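Local coordinates for protein S-adenosylmethionine dependent methyltransferase (Mesorhizobium loti, PDB 3BKW) that probably transfers a methyl group from S-adenosylmethionine to a substrate that has not been identified, at residues 149-154 with 189-194; 140-145 with 237-242; 56-61 with 91-96. All blocks are in the same frame, centred on the assembly; numbering follows the deposited sequence. Where two conformers were deposited one is given.

Contact 1: 149-154 with 189-194; sequences YMAPAR and KHHRTV. With EDO (1,2-ethanediol), chain C; EDO (1,2-ethanediol), chain D.
Met150 of the short helix 147-150 packs its side chain against strand 189-191, one half of a small two-stranded antiparallel sheet, and meets Lys189, His190 and His191. The residue is present as selenomethionine, and its long, unbranched and flexible chain suits a place where one side chain touches three successive residues. CG stands anti to the carbonyl carbon (chi1 -64°), and the SE atom beyond it lies 3.6 Å from the backbone O of His190. Nearer the backbone, Met150 CB meets the edge of the His191 ring, 3.7 Å from ND1.

Ala151 CA lies over one face of the same ring, toward its rim, in a CH-pi contact 4.0 Å from the centroid and 22° off the ring normal. Alanine, with nothing beyond CB, lets the backbone come this near the ring; Ala151 CB is 3.7 Å from His191 CE1. The ring is held by a hydrogen bond from NE2 to the backbone O of Tyr172, whereas ND1 is buried by the contact and has no hydrogen-bond partner in the model.

Both segments belong to the chain that, in this class I methyltransferase fold, runs between strand 138-145 of the central sheet and helix 194-203. Thr193 is the N-cap residue of that helix.

On the polar side, Lys189 CG takes the crowded position between backbone N and carbonyl carbon (chi1 57°), and the extended chain beyond carries NZ to salt bridges with Glu145 and Asp181. A lysine reaches these acids while its CD packs against Met150 CG. Lys189 NZ also donates to a water at 2.9 Å, which in turn donates to Tyr149 O. An ethanediol, probably from the crystallisation liquor, donates from its O2 to His190 O at 2.7 Å and accepts at O1 from Arg192 NE.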
# COMPACT_ATOMS: atom_id res chain seq x y z
N TYR A 149 -11.14 -1.75 -6.86
CA TYR A 149 -12.21 -1.23 -7.68
C TYR A 149 -11.95 -1.44 -9.18
O TYR A 149 -12.89 -1.78 -9.92
CB TYR A 149 -12.42 0.26 -7.35
CG TYR A 149 -13.58 0.89 -8.07
CD1 TYR A 149 -14.89 0.76 -7.60
CD2 TYR A 149 -13.36 1.64 -9.22
CE1 TYR A 149 -15.97 1.36 -8.28
CE2 TYR A 149 -14.43 2.23 -9.92
CZ TYR A 149 -15.72 2.10 -9.43
OH TYR A 149 -16.78 2.67 -10.12
N MSE A 150 -10.72 -1.25 -9.63
CA MSE A 150 -10.37 -1.39 -11.06
C MSE A 150 -10.18 -2.82 -11.57
O MSE A 150 -10.35 -3.07 -12.76
CB MSE A 150 -9.07 -0.64 -11.36
CG MSE A 150 -9.15 0.85 -11.16
SE MSE A 150 -7.54 1.71 -11.85
CE MSE A 150 -6.20 0.93 -10.59
N ALA A 151 -9.76 -3.73 -10.69
CA ALA A 151 -9.42 -5.10 -11.09
C ALA A 151 -10.46 -5.92 -11.86
O ALA A 151 -10.13 -6.51 -12.89
CB ALA A 151 -8.99 -5.92 -9.86
N PRO A 152 -11.71 -5.98 -11.37
CA PRO A 152 -12.64 -6.97 -11.94
C PRO A 152 -13.03 -6.81 -13.42
O PRO A 152 -13.18 -5.68 -13.90
CB PRO A 152 -13.87 -6.87 -11.03
CG PRO A 152 -13.42 -6.15 -9.82
CD PRO A 152 -12.34 -5.22 -10.27
N ALA A 153 -13.17 -7.93 -14.11
CA ALA A 153 -13.63 -7.93 -15.50
C ALA A 153 -15.08 -7.45 -15.59
O ALA A 153 -15.46 -6.80 -16.57
CB ALA A 153 -13.49 -9.31 -16.08
N ARG A 154 -15.89 -7.78 -14.58
CA ARG A 154 -17.29 -7.38 -14.49
C ARG A 154 -17.48 -6.75 -13.11
O ARG A 154 -18.02 -7.38 -12.21
CB ARG A 154 -18.18 -8.62 -14.65
CG ARG A 154 -18.11 -9.28 -16.01
CD ARG A 154 -19.02 -10.51 -16.11
NE ARG A 154 -20.44 -10.20 -15.87
N LYS A 189 -8.81 2.86 -18.38
CA LYS A 189 -8.04 3.05 -17.15
C LYS A 189 -6.98 2.00 -17.09
O LYS A 189 -7.06 0.98 -17.77
CB LYS A 189 -8.94 3.05 -15.92
CG LYS A 189 -9.81 1.83 -15.69
CD LYS A 189 -10.80 2.17 -14.59
CE LYS A 189 -11.85 1.15 -14.42
NZ LYS A 189 -12.88 1.67 -13.44
N HIS A 190 -5.96 2.25 -16.27
CA HIS A 190 -4.79 1.38 -16.16
C HIS A 190 -4.72 0.81 -14.79
O HIS A 190 -4.47 1.51 -13.81
CB HIS A 190 -3.56 2.19 -16.54
CG HIS A 190 -3.62 2.64 -17.96
ND1 HIS A 190 -3.26 1.83 -19.01
CD2 HIS A 190 -4.16 3.75 -18.51
CE1 HIS A 190 -3.49 2.46 -20.15
NE2 HIS A 190 -4.04 3.63 -19.87
N HIS A 191 -4.96 -0.50 -14.73
CA HIS A 191 -4.95 -1.23 -13.50
C HIS A 191 -3.52 -1.51 -13.09
O HIS A 191 -2.76 -2.13 -13.84
CB HIS A 191 -5.72 -2.54 -13.61
CG HIS A 191 -5.65 -3.37 -12.37
ND1 HIS A 191 -6.21 -2.97 -11.17
CD2 HIS A 191 -5.05 -4.55 -12.14
CE1 HIS A 191 -5.97 -3.90 -10.26
NE2 HIS A 191 -5.26 -4.86 -10.82
N ARG A 192 -3.17 -1.00 -11.91
CA ARG A 192 -1.85 -1.20 -11.30
C ARG A 192 -2.13 -1.45 -9.84
O ARG A 192 -2.93 -0.72 -9.23
CB ARG A 192 -0.97 0.04 -11.46
CG ARG A 192 -0.42 0.24 -12.87
CD ARG A 192 0.38 1.54 -12.99
NE ARG A 192 -0.47 2.74 -13.09
CZ ARG A 192 -0.76 3.43 -14.21
NH1 ARG A 192 -0.23 3.12 -15.40
NH2 ARG A 192 -1.53 4.51 -14.10
N THR A 193 -1.42 -2.42 -9.26
CA THR A 193 -1.60 -2.74 -7.84
C THR A 193 -1.04 -1.60 -6.97
O THR A 193 -0.28 -0.75 -7.46
CB THR A 193 -0.88 -4.07 -7.48
OG1 THR A 193 0.53 -3.89 -7.60
CG2 THR A 193 -1.36 -5.25 -8.38
N VAL A 194 -1.40 -1.57 -5.69
CA VAL A 194 -0.87 -0.56 -4.75
C VAL A 194 0.67 -0.65 -4.73
O VAL A 194 1.35 0.37 -4.81
CB VAL A 194 -1.42 -0.73 -3.30
CG1 VAL A 194 -0.83 0.34 -2.36
CG2 VAL A 194 -2.96 -0.68 -3.26
C1 EDO C . -2.15 4.39 -10.29
O1 EDO C . -0.85 3.81 -10.54
C2 EDO C . -3.29 3.41 -10.62
O2 EDO C . -3.55 3.34 -12.02
C1 EDO D . -0.27 -0.80 -16.64
O1 EDO D . -1.47 -0.92 -15.88
C2 EDO D . -0.53 0.12 -17.83
O2 EDO D . -1.60 -0.39 -18.66
O HOH W 1 -13.86 -0.73 -12.25

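Contact 2: 140-145 with 237-242; sequences FVFSTE and LLVSAR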
# COMPACT_ATOMS: atom_id res chain seq x y z
N PHE A 140 3.87 15.49 -3.59
CA PHE A 140 2.97 15.05 -4.65
C PHE A 140 1.85 14.30 -3.93
O PHE A 140 2.13 13.29 -3.29
CB PHE A 140 3.71 14.19 -5.65
CG PHE A 140 2.89 13.70 -6.82
CD1 PHE A 140 1.75 14.37 -7.30
CD2 PHE A 140 3.35 12.60 -7.54
CE1 PHE A 140 1.05 13.91 -8.42
CE2 PHE A 140 2.66 12.16 -8.66
CZ PHE A 140 1.52 12.81 -9.10
N VAL A 141 0.63 14.82 -4.00
CA VAL A 141 -0.52 14.26 -3.32
C VAL A 141 -1.58 13.99 -4.38
O VAL A 141 -1.97 14.90 -5.12
CB VAL A 141 -1.04 15.22 -2.25
CG1 VAL A 141 -2.29 14.65 -1.55
CG2 VAL A 141 0.05 15.50 -1.22
N PHE A 142 -2.01 12.74 -4.50
CA PHE A 142 -2.96 12.39 -5.52
C PHE A 142 -3.91 11.26 -5.15
O PHE A 142 -3.60 10.43 -4.29
CB PHE A 142 -2.21 12.06 -6.82
CG PHE A 142 -1.34 10.81 -6.76
CD1 PHE A 142 -1.86 9.58 -7.18
CD2 PHE A 142 -0.00 10.85 -6.32
CE1 PHE A 142 -1.08 8.40 -7.16
CE2 PHE A 142 0.80 9.66 -6.30
CZ PHE A 142 0.24 8.44 -6.72
N SER A 143 -5.05 11.26 -5.85
CA SER A 143 -6.04 10.20 -5.72
C SER A 143 -6.20 9.50 -7.04
O SER A 143 -6.09 10.13 -8.11
CB SER A 143 -7.38 10.75 -5.26
OG SER A 143 -7.88 11.70 -6.18
N THR A 144 -6.42 8.20 -6.96
CA THR A 144 -6.73 7.37 -8.12
C THR A 144 -7.77 6.34 -7.71
O THR A 144 -8.00 6.10 -6.53
CB THR A 144 -5.46 6.60 -8.66
OG1 THR A 144 -4.81 5.90 -7.58
CG2 THR A 144 -4.45 7.57 -9.31
N GLU A 145 -8.41 5.71 -8.69
CA GLU A 145 -9.25 4.57 -8.42
C GLU A 145 -8.37 3.48 -7.83
O GLU A 145 -7.24 3.25 -8.27
CB GLU A 145 -9.93 4.03 -9.68
CG GLU A 145 -11.10 4.88 -10.11
CD GLU A 145 -11.82 4.40 -11.34
OE1 GLU A 145 -11.65 3.24 -11.73
OE2 GLU A 145 -12.55 5.22 -11.91
N LEU A 237 -7.64 5.14 -3.89
CA LEU A 237 -6.33 5.09 -3.27
C LEU A 237 -5.83 6.53 -3.20
O LEU A 237 -5.81 7.22 -4.24
CB LEU A 237 -5.34 4.24 -4.08
CG LEU A 237 -3.92 4.12 -3.51
CD1 LEU A 237 -3.93 3.34 -2.16
CD2 LEU A 237 -2.95 3.46 -4.50
N LEU A 238 -5.43 6.96 -2.01
CA LEU A 238 -4.90 8.31 -1.77
C LEU A 238 -3.43 8.16 -1.38
O LEU A 238 -3.11 7.37 -0.47
CB LEU A 238 -5.69 9.01 -0.67
CG LEU A 238 -7.21 8.92 -0.75
CD1 LEU A 238 -7.83 9.71 0.44
CD2 LEU A 238 -7.81 9.41 -2.04
N VAL A 239 -2.54 8.88 -2.05
CA VAL A 239 -1.11 8.80 -1.73
C VAL A 239 -0.46 10.19 -1.64
O VAL A 239 -0.79 11.07 -2.44
CB VAL A 239 -0.31 8.01 -2.83
CG1 VAL A 239 1.17 7.89 -2.46
CG2 VAL A 239 -0.90 6.62 -3.08
N SER A 240 0.41 10.36 -0.64
CA SER A 240 1.26 11.54 -0.46
C SER A 240 2.71 11.05 -0.51
O SER A 240 3.05 10.09 0.18
CB SER A 240 1.02 12.19 0.90
OG SER A 240 1.95 13.25 1.11
N ALA A 241 3.53 11.70 -1.32
CA ALA A 241 4.95 11.37 -1.47
C ALA A 241 5.74 12.66 -1.40
O ALA A 241 5.23 13.72 -1.77
CB ALA A 241 5.19 10.66 -2.77
N ARG A 242 6.96 12.56 -0.89
CA ARG A 242 7.84 13.70 -0.73
C ARG A 242 9.10 13.50 -1.55
O ARG A 242 9.58 12.38 -1.67
CB ARG A 242 8.22 13.84 0.73
CG ARG A 242 8.99 15.09 1.07
CD ARG A 242 9.43 15.14 2.53
NE ARG A 242 10.24 13.96 2.88
CZ ARG A 242 9.82 12.86 3.53
NH1 ARG A 242 8.56 12.73 3.97
NH2 ARG A 242 10.68 11.86 3.74
O HOH W 2 -3.42 7.33 -5.54
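Phe142 and Val239 form the central one of three antiparallel hydrogen-bonded pairs, with Phe140–Ala241 and Thr144–Leu237 beyond them, where the fifth and seventh strands of the methyltransferase sheet lie side by side. Each pair contributes two backbone bonds; Val239 N to Phe142 O, for example, measures 2.9 Å and is nearly straight at 171°. Between them, at the non-hydrogen-bonded pairs Val141–Ser240 and Ser143–Leu238, CA-H...O contacts fill in, among them Val141 CA to Val239 O at 3.3 Å.

The apolar contacts differ on the two faces. On the face of Phe142 and Val239, the phenylalanine CG sits between backbone N and carbonyl carbon (chi1 67°), and Val239 CB lies over one face of its ring, 4.2 Å from the centroid, in a CH-pi contact. The flat ring suits a branched neighbour pointing the same way. Phe142 CD2 in turn lies over the centre of the Phe140 ring. On the other face, Ser143 is small enough for Leu238 CD2 to come within 3.5 Å of its CB, and helix 32-38 packs on Leu238 and Ser240.

A polar link adds to the first face: a water donates to Leu237 O at 2.7 Å and is also hydrogen-bonded to Thr144 OG1.

The six backbone bonds satisfy the N-H and C=O groups of the hydrogen-bonded pairs, so that the side chains on both faces can be mostly apolar in this buried place.

Contact 3: 56-61 with 91-96; sequences WFCRWA and ITYERA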
# COMPACT_ATOMS: atom_id res chain seq x y z
N TRP A 56 -11.74 23.40 -9.35
CA TRP A 56 -12.22 23.44 -7.97
C TRP A 56 -11.07 23.50 -6.95
O TRP A 56 -11.09 24.34 -6.05
CB TRP A 56 -13.10 22.23 -7.63
CG TRP A 56 -14.35 22.08 -8.40
CD1 TRP A 56 -14.61 21.15 -9.37
CD2 TRP A 56 -15.54 22.86 -8.25
NE1 TRP A 56 -15.90 21.30 -9.84
CE2 TRP A 56 -16.50 22.34 -9.17
CE3 TRP A 56 -15.91 23.94 -7.44
CZ2 TRP A 56 -17.79 22.87 -9.30
CZ3 TRP A 56 -17.20 24.48 -7.56
CH2 TRP A 56 -18.13 23.94 -8.49
N PHE A 57 -10.07 22.64 -7.14
CA PHE A 57 -8.92 22.61 -6.26
C PHE A 57 -8.07 23.89 -6.43
O PHE A 57 -7.55 24.41 -5.43
CB PHE A 57 -8.05 21.36 -6.44
CG PHE A 57 -6.76 21.43 -5.68
CD1 PHE A 57 -6.71 21.12 -4.34
CD2 PHE A 57 -5.60 21.89 -6.31
CE1 PHE A 57 -5.51 21.23 -3.61
CE2 PHE A 57 -4.40 22.00 -5.61
CZ PHE A 57 -4.36 21.66 -4.25
N CYS A 58 -7.90 24.33 -7.68
CA CYS A 58 -7.12 25.54 -7.99
C CYS A 58 -7.64 26.74 -7.20
O CYS A 58 -6.86 27.46 -6.56
CB CYS A 58 -7.13 25.85 -9.48
SG CYS A 58 -6.27 24.61 -10.45
N ARG A 59 -8.96 26.94 -7.23
CA ARG A 59 -9.60 28.01 -6.48
C ARG A 59 -9.49 27.81 -4.97
O ARG A 59 -9.23 28.77 -4.26
CB ARG A 59 -11.06 28.23 -6.90
CG ARG A 59 -11.18 28.84 -8.29
CD ARG A 59 -12.61 29.20 -8.64
NE ARG A 59 -13.46 28.02 -8.79
CZ ARG A 59 -13.42 27.17 -9.82
NH1 ARG A 59 -12.59 27.35 -10.84
NH2 ARG A 59 -14.24 26.12 -9.83
N TRP A 60 -9.67 26.58 -4.49
CA TRP A 60 -9.50 26.28 -3.06
C TRP A 60 -8.09 26.67 -2.60
O TRP A 60 -7.92 27.32 -1.58
CB TRP A 60 -9.80 24.80 -2.75
CG TRP A 60 -9.53 24.43 -1.31
CD1 TRP A 60 -10.40 24.49 -0.28
CD2 TRP A 60 -8.28 23.98 -0.75
NE1 TRP A 60 -9.79 24.10 0.88
CE2 TRP A 60 -8.48 23.81 0.63
CE3 TRP A 60 -7.01 23.73 -1.29
CZ2 TRP A 60 -7.47 23.35 1.49
CZ3 TRP A 60 -5.99 23.28 -0.44
CH2 TRP A 60 -6.23 23.11 0.94
N ALA A 61 -7.08 26.25 -3.37
CA ALA A 61 -5.69 26.52 -3.04
C ALA A 61 -5.39 28.01 -3.00
O ALA A 61 -4.71 28.50 -2.08
CB ALA A 61 -4.75 25.81 -4.01
N ILE A 91 -3.76 32.28 -10.48
CA ILE A 91 -4.07 30.99 -11.09
C ILE A 91 -3.93 31.09 -12.61
O ILE A 91 -4.59 31.92 -13.23
CB ILE A 91 -5.51 30.48 -10.78
CG1 ILE A 91 -5.79 30.50 -9.27
CG2 ILE A 91 -5.67 29.06 -11.36
CD1 ILE A 91 -7.18 29.97 -8.91
N THR A 92 -3.08 30.24 -13.17
CA THR A 92 -2.87 30.12 -14.62
C THR A 92 -3.41 28.77 -15.04
O THR A 92 -3.13 27.77 -14.38
CB THR A 92 -1.39 30.21 -14.98
OG1 THR A 92 -0.90 31.51 -14.64
CG2 THR A 92 -1.15 29.95 -16.49
N TYR A 93 -4.19 28.74 -16.13
CA TYR A 93 -4.71 27.49 -16.70
C TYR A 93 -4.07 27.29 -18.06
O TYR A 93 -4.00 28.23 -18.85
CB TYR A 93 -6.22 27.53 -16.85
CG TYR A 93 -6.94 27.50 -15.52
CD1 TYR A 93 -7.10 26.31 -14.81
CD2 TYR A 93 -7.43 28.68 -14.95
CE1 TYR A 93 -7.77 26.29 -13.57
CE2 TYR A 93 -8.09 28.66 -13.71
CZ TYR A 93 -8.26 27.46 -13.03
OH TYR A 93 -8.91 27.45 -11.82
N GLU A 94 -3.57 26.08 -18.31
CA GLU A 94 -2.95 25.75 -19.60
C GLU A 94 -3.38 24.38 -20.04
O GLU A 94 -3.55 23.48 -19.21
CB GLU A 94 -1.43 25.79 -19.51
CG GLU A 94 -0.83 27.16 -19.22
CD GLU A 94 0.70 27.16 -19.23
OE1 GLU A 94 1.32 26.08 -19.34
OE2 GLU A 94 1.30 28.26 -19.12
N ARG A 95 -3.54 24.21 -21.34
CA ARG A 95 -3.93 22.92 -21.90
C ARG A 95 -2.70 22.01 -21.88
O ARG A 95 -1.59 22.47 -22.19
CB ARG A 95 -4.49 23.08 -23.32
CG ARG A 95 -5.20 21.84 -23.82
CD ARG A 95 -5.59 21.96 -25.28
NE ARG A 95 -5.94 20.66 -25.86
CZ ARG A 95 -5.06 19.71 -26.22
NH1 ARG A 95 -3.74 19.86 -26.05
NH2 ARG A 95 -5.52 18.58 -26.76
N ALA A 96 -2.88 20.77 -21.45
CA ALA A 96 -1.78 19.79 -21.39
C ALA A 96 -2.29 18.37 -21.48
O ALA A 96 -3.40 18.08 -21.05
CB ALA A 96 -0.97 19.97 -20.12
O HOH W 3 -10.50 29.49 -11.61
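Cys58 of helix 56-63 faces Ile91 and Tyr93 of strand 91-95, and these three residues make the tight part of the contact. Cys58 CB lies 3.3 Å from Tyr93 OH and also touches Ile91 CG2, so a small side chain is needed where the helix comes nearest the strand. The sulfur is turned beside the backbone N and anti to the carbonyl carbon (chi1 -67°), and Cys58 SG comes 3.8 Å from Tyr93 CE1. This is an oblique sulfur-aromatic contact: SG lies 5.0 Å from the centroid of the Tyr93 ring and 60° off its normal. Ile91 has a branch for each task, since CG2 takes the cysteine CB while CD1 reaches the backbone O of Cys58 at 3.5 Å.

The polar side is looser. Arg59 NH1 and Tyr93 OH are 3.8 Å apart and are joined through a water instead of directly. Tyr93 OH donates to this water at 2.6 Å, and Arg59 NH1 donates to it at 3.1 Å, with the water in the plane of the guanidinium at its edge. The arginine is anchored mainly elsewhere, by a hydrogen bond from NH1 to Phe54 O and a cation-pi contact with the Phe54 ring. A phenylalanine in place of Tyr93 would probably leave the bridging water without its hydroxyl donor and open a small gap beside Cys58 CB.

The helix segment and strand segment run nearly antiparallel, at 162° with axes 9.8 Å apart. Helix 56-63 makes the right-handed beta-alpha-beta crossover from strand 46-50 to strand 68-73, and Cys58 also touches Asp49 and Val69 on them. Strand 91-95 lies at the outer edge of the sheet within the chain, where Tyr93 also packs against Leu79 and Ala82 of helix 76-84.

In the fold
Contact 3 comes first along the chain and joins a helix to the edge strand 91-95 of the seven-stranded sheet. Contact 2 pairs the fifth and seventh strands of that sheet, its centre about 18 Å from that of contact 3, and the two do not touch. Contact 1 lies in the stretch between the two strands of contact 2, with helix 147-150 following directly on strand 138-145. Their centres are about 16 Å apart, and the salt bridge from Lys189 to Glu145 links them. Contacts 1 and 3 lie on opposite sides of the chain's centre, their centres about 28 Å apart. Contacts 2 and 3 reach the Rossmann-like sheet; contact 1 lies in a probable addition to it.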